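Local atomic coordinates of SCO1/SenC family lipoprotein (Bacillus anthracis, PDB entry 4HDE), a protein that probably binds copper and, like other SCO1/SenC proteins of thioredoxin-like fold, helps to assemble the copper centre of cytochrome c oxidase. Residues Q45-C48 and P49-A53; N155-Y158 and E159-I162. One frame throughout, in Å; residues are numbered along the deposited sequence.

In the fold
Both contacts are helix beginnings in a thioredoxin-like domain. Contact 1 starts helix 48-64 directly after the loop that follows strand 35-40, and contains C48, the second cysteine of the family's CxxxC motif, whose two cysteines, with H133, probably form the copper site, as in other SCO proteins. Contact 2 starts helix 158-169 at the end of the chain, beyond the edge strand 146-151. The centres of contact 1 and contact 2 are about 17 Å apart and their nearest atoms about 5 Å apart, without touching. What joins them is helix 48-64: its first turn belongs to contact 1, while N54, K57, L58 and M61 further along it meet T156, Y158 and I161 of contact 2.

Contact 1 (Q45-C48 and P49-A53); sequences QTVC and PPMTA
With chi1 at -57°, T52 holds OG1 beside its own backbone N and turns the hydroxyl back toward the preceding turn, where OG1 donates to C48 O at 2.9 Å. M51, present as selenomethionine, starts out in the same sense (chi1 -75°), which lays its CG 3.1 Å from V47 O. The chain then runs on extended before bending at its end, and SE comes to 4.0 Å from V47 CG2, the two side chains crossing at a slant.

The carbonyls of V47, just before the helix, and of C48, its first residue, are bound by N-H groups of the first turn. V47 O accepts a nearly straight bond from M51 N at 3.0 Å. C48 O takes two donors: T52 N, also at 2.9 Å, and the T52 hydroxyl, which reach it from opposite faces of the carbonyl plane, so that backbone and side chain grip one oxygen together. P49 and P50 have no N-H to give, as suits the first turn of a helix. The ring of P50 instead sets CG 3.3 Å from V47 O and CD 3.4 Å from T46 O, packing carbon against the loop's carbonyls.

C48 closes the CxxxC motif characteristic of SCO proteins and touches H133, consistent with a shared copper site. C48 also touches M40 of strand 35-40, the strand from which D38 meets M51. T52 touches F89 and I90 of helix 83-90, F93 borders P49 and T52, and V47 rests on I153.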
# COMPACT_ATOMS: atom_id res chain seq x y z
N GLN A 45 1.20 17.02 3.58
CA GLN A 45 2.27 17.95 3.93
C GLN A 45 3.19 17.38 5.01
O GLN A 45 4.14 18.04 5.45
CB GLN A 45 1.68 19.28 4.41
CG GLN A 45 0.90 20.00 3.33
CD GLN A 45 0.24 21.27 3.84
OE1 GLN A 45 -0.02 21.41 5.04
NE2 GLN A 45 -0.04 22.20 2.94
N THR A 46 2.93 16.14 5.41
CA THR A 46 3.74 15.51 6.45
C THR A 46 4.34 14.15 6.05
O THR A 46 5.41 14.09 5.46
CB THR A 46 2.99 15.43 7.82
OG1 THR A 46 1.83 14.58 7.71
CG2 THR A 46 2.55 16.82 8.29
N VAL A 47 3.65 13.06 6.36
CA VAL A 47 4.31 11.77 6.38
C VAL A 47 4.27 10.96 5.09
O VAL A 47 5.00 9.99 4.97
CB VAL A 47 3.81 10.87 7.53
CG1 VAL A 47 4.07 11.53 8.87
CG2 VAL A 47 2.34 10.55 7.35
N CYS A 48 3.43 11.32 4.12
CA CYS A 48 3.30 10.46 2.94
C CYS A 48 4.55 10.42 2.06
O CYS A 48 4.91 9.34 1.57
CB CYS A 48 2.03 10.77 2.14
SG CYS A 48 0.49 10.34 3.03
N PRO A 49 5.21 11.57 1.83
CA PRO A 49 6.45 11.44 1.05
C PRO A 49 7.52 10.55 1.72
O PRO A 49 8.07 9.67 1.04
CB PRO A 49 6.90 12.90 0.85
CG PRO A 49 5.60 13.68 0.92
CD PRO A 49 4.80 12.98 1.99
N PRO A 50 7.80 10.74 3.02
CA PRO A 50 8.77 9.79 3.61
C PRO A 50 8.27 8.34 3.63
O PRO A 50 9.08 7.45 3.43
CB PRO A 50 8.99 10.32 5.03
CG PRO A 50 7.96 11.37 5.26
CD PRO A 50 7.50 11.87 3.92
N MSE A 51 6.98 8.11 3.84
CA MSE A 51 6.44 6.75 3.73
C MSE A 51 6.74 6.16 2.37
O MSE A 51 7.09 4.98 2.25
CB MSE A 51 4.92 6.75 3.93
CG MSE A 51 4.44 6.92 5.35
SE MSE A 51 2.50 6.99 5.49
CE MSE A 51 2.13 5.20 4.87
N THR A 52 6.52 6.96 1.33
CA THR A 52 6.71 6.48 -0.02
C THR A 52 8.19 6.22 -0.30
O THR A 52 8.53 5.23 -0.94
CB THR A 52 6.09 7.44 -1.03
OG1 THR A 52 4.69 7.61 -0.72
CG2 THR A 52 6.21 6.88 -2.43
N ALA A 53 9.07 7.08 0.21
CA ALA A 53 10.50 6.81 0.10
C ALA A 53 10.87 5.52 0.82
O ALA A 53 11.74 4.76 0.36
CB ALA A 53 11.30 7.97 0.64

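Contact 2 (N155-Y158 and E159-I162); sequences NTPY and EDII
P157 O and Y158 O receive the first two main-chain bonds of the new helix. I161 N reaches P157 O at 3.0 Å, almost straight (N-H...O 166°), and I162 N reaches Y158 O at the same distance. P157 stands at the N-cap position and is also the centre of an inverse gamma turn, in which Y158 N gives a weak bond to T156 O. The chain thus makes a tight bend immediately before it begins to coil. T156 OG1 points back to the strand side and is hydrogen-bonded to S151 O.

Around this polar frame the side chains fold over the turn. I161 has CG1 beside its backbone N (chi1 -57°), which places that carbon 3.4 Å from P157 O and carries CD1 on to T156 CG2, 4.0 Å away, where the two side chains pass obliquely. The same T156 methyl also sits 3.7 Å above one face of the Y158 ring, toward its rim, so it touches both side chains. On another flank, P157 CB lies 3.8 Å from D160 CB. E159 bends sharply at chi2 (80°), bringing its carboxylate back toward the start of the helix, where OE1 lies 3.8 Å from Y158 N, too far for a hydrogen bond.

Helix 48-64 runs past this turn: N54 touches T156 and Y158, L58 meets I161, K57 forms a cation-pi contact with the Y158 ring, and the Y158 side chain also touches M61. Y150 of strand 146-151 lies against P157 and I161, while I162 reaches the loop residues E65 and L67 just beyond helix 48-64.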
# COMPACT_ATOMS: atom_id res chain seq x y z
N ASN A 155 11.18 4.04 12.08
CA ASN A 155 12.02 2.86 12.17
C ASN A 155 11.44 1.66 11.42
O ASN A 155 11.32 0.57 11.97
CB ASN A 155 12.24 2.49 13.64
CG ASN A 155 13.31 1.44 13.83
OD1 ASN A 155 14.19 1.28 12.98
ND2 ASN A 155 13.25 0.73 14.95
N THR A 156 11.07 1.88 10.16
CA THR A 156 10.57 0.79 9.34
C THR A 156 11.55 -0.40 9.41
O THR A 156 12.74 -0.25 9.15
CB THR A 156 10.40 1.25 7.89
OG1 THR A 156 9.44 2.31 7.84
CG2 THR A 156 9.92 0.10 7.01
N PRO A 157 11.05 -1.59 9.80
CA PRO A 157 11.95 -2.71 10.06
C PRO A 157 12.22 -3.51 8.78
O PRO A 157 11.69 -4.62 8.60
CB PRO A 157 11.17 -3.55 11.06
CG PRO A 157 9.75 -3.33 10.69
CD PRO A 157 9.67 -1.88 10.24
N TYR A 158 13.06 -2.96 7.91
CA TYR A 158 13.25 -3.54 6.58
C TYR A 158 13.66 -5.00 6.63
O TYR A 158 13.16 -5.81 5.86
CB TYR A 158 14.29 -2.75 5.78
CG TYR A 158 13.87 -1.32 5.54
CD1 TYR A 158 12.92 -1.00 4.57
CD2 TYR A 158 14.43 -0.28 6.28
CE1 TYR A 158 12.54 0.30 4.35
CE2 TYR A 158 14.04 1.03 6.06
CZ TYR A 158 13.10 1.31 5.09
OH TYR A 158 12.71 2.60 4.86
N GLU A 159 14.57 -5.34 7.54
CA GLU A 159 15.05 -6.71 7.65
C GLU A 159 13.95 -7.68 8.08
O GLU A 159 13.88 -8.79 7.57
CB GLU A 159 16.26 -6.77 8.59
CG GLU A 159 17.48 -6.02 8.08
CD GLU A 159 17.41 -4.52 8.32
OE1 GLU A 159 16.53 -4.05 9.08
OE2 GLU A 159 18.26 -3.80 7.76
N ASP A 160 13.10 -7.26 9.02
CA ASP A 160 11.94 -8.06 9.44
C ASP A 160 11.01 -8.33 8.26
O ASP A 160 10.54 -9.45 8.06
CB ASP A 160 11.13 -7.31 10.51
CG ASP A 160 11.71 -7.43 11.91
OD1 ASP A 160 12.82 -7.98 12.08
OD2 ASP A 160 11.05 -6.96 12.87
N ILE A 161 10.72 -7.28 7.49
CA ILE A 161 9.83 -7.42 6.35
C ILE A 161 10.40 -8.37 5.31
O ILE A 161 9.70 -9.26 4.82
CB ILE A 161 9.51 -6.06 5.71
CG1 ILE A 161 8.89 -5.12 6.76
CG2 ILE A 161 8.56 -6.25 4.53
CD1 ILE A 161 8.69 -3.69 6.29
N ILE A 162 11.68 -8.21 4.99
CA ILE A 162 12.36 -9.09 4.05
C ILE A 162 12.30 -10.55 4.53
O ILE A 162 12.04 -11.46 3.75
CB ILE A 162 13.82 -8.64 3.84
CG1 ILE A 162 13.86 -7.32 3.06
CG2 ILE A 162 14.62 -9.71 3.12
CD1 ILE A 162 13.37 -7.44 1.63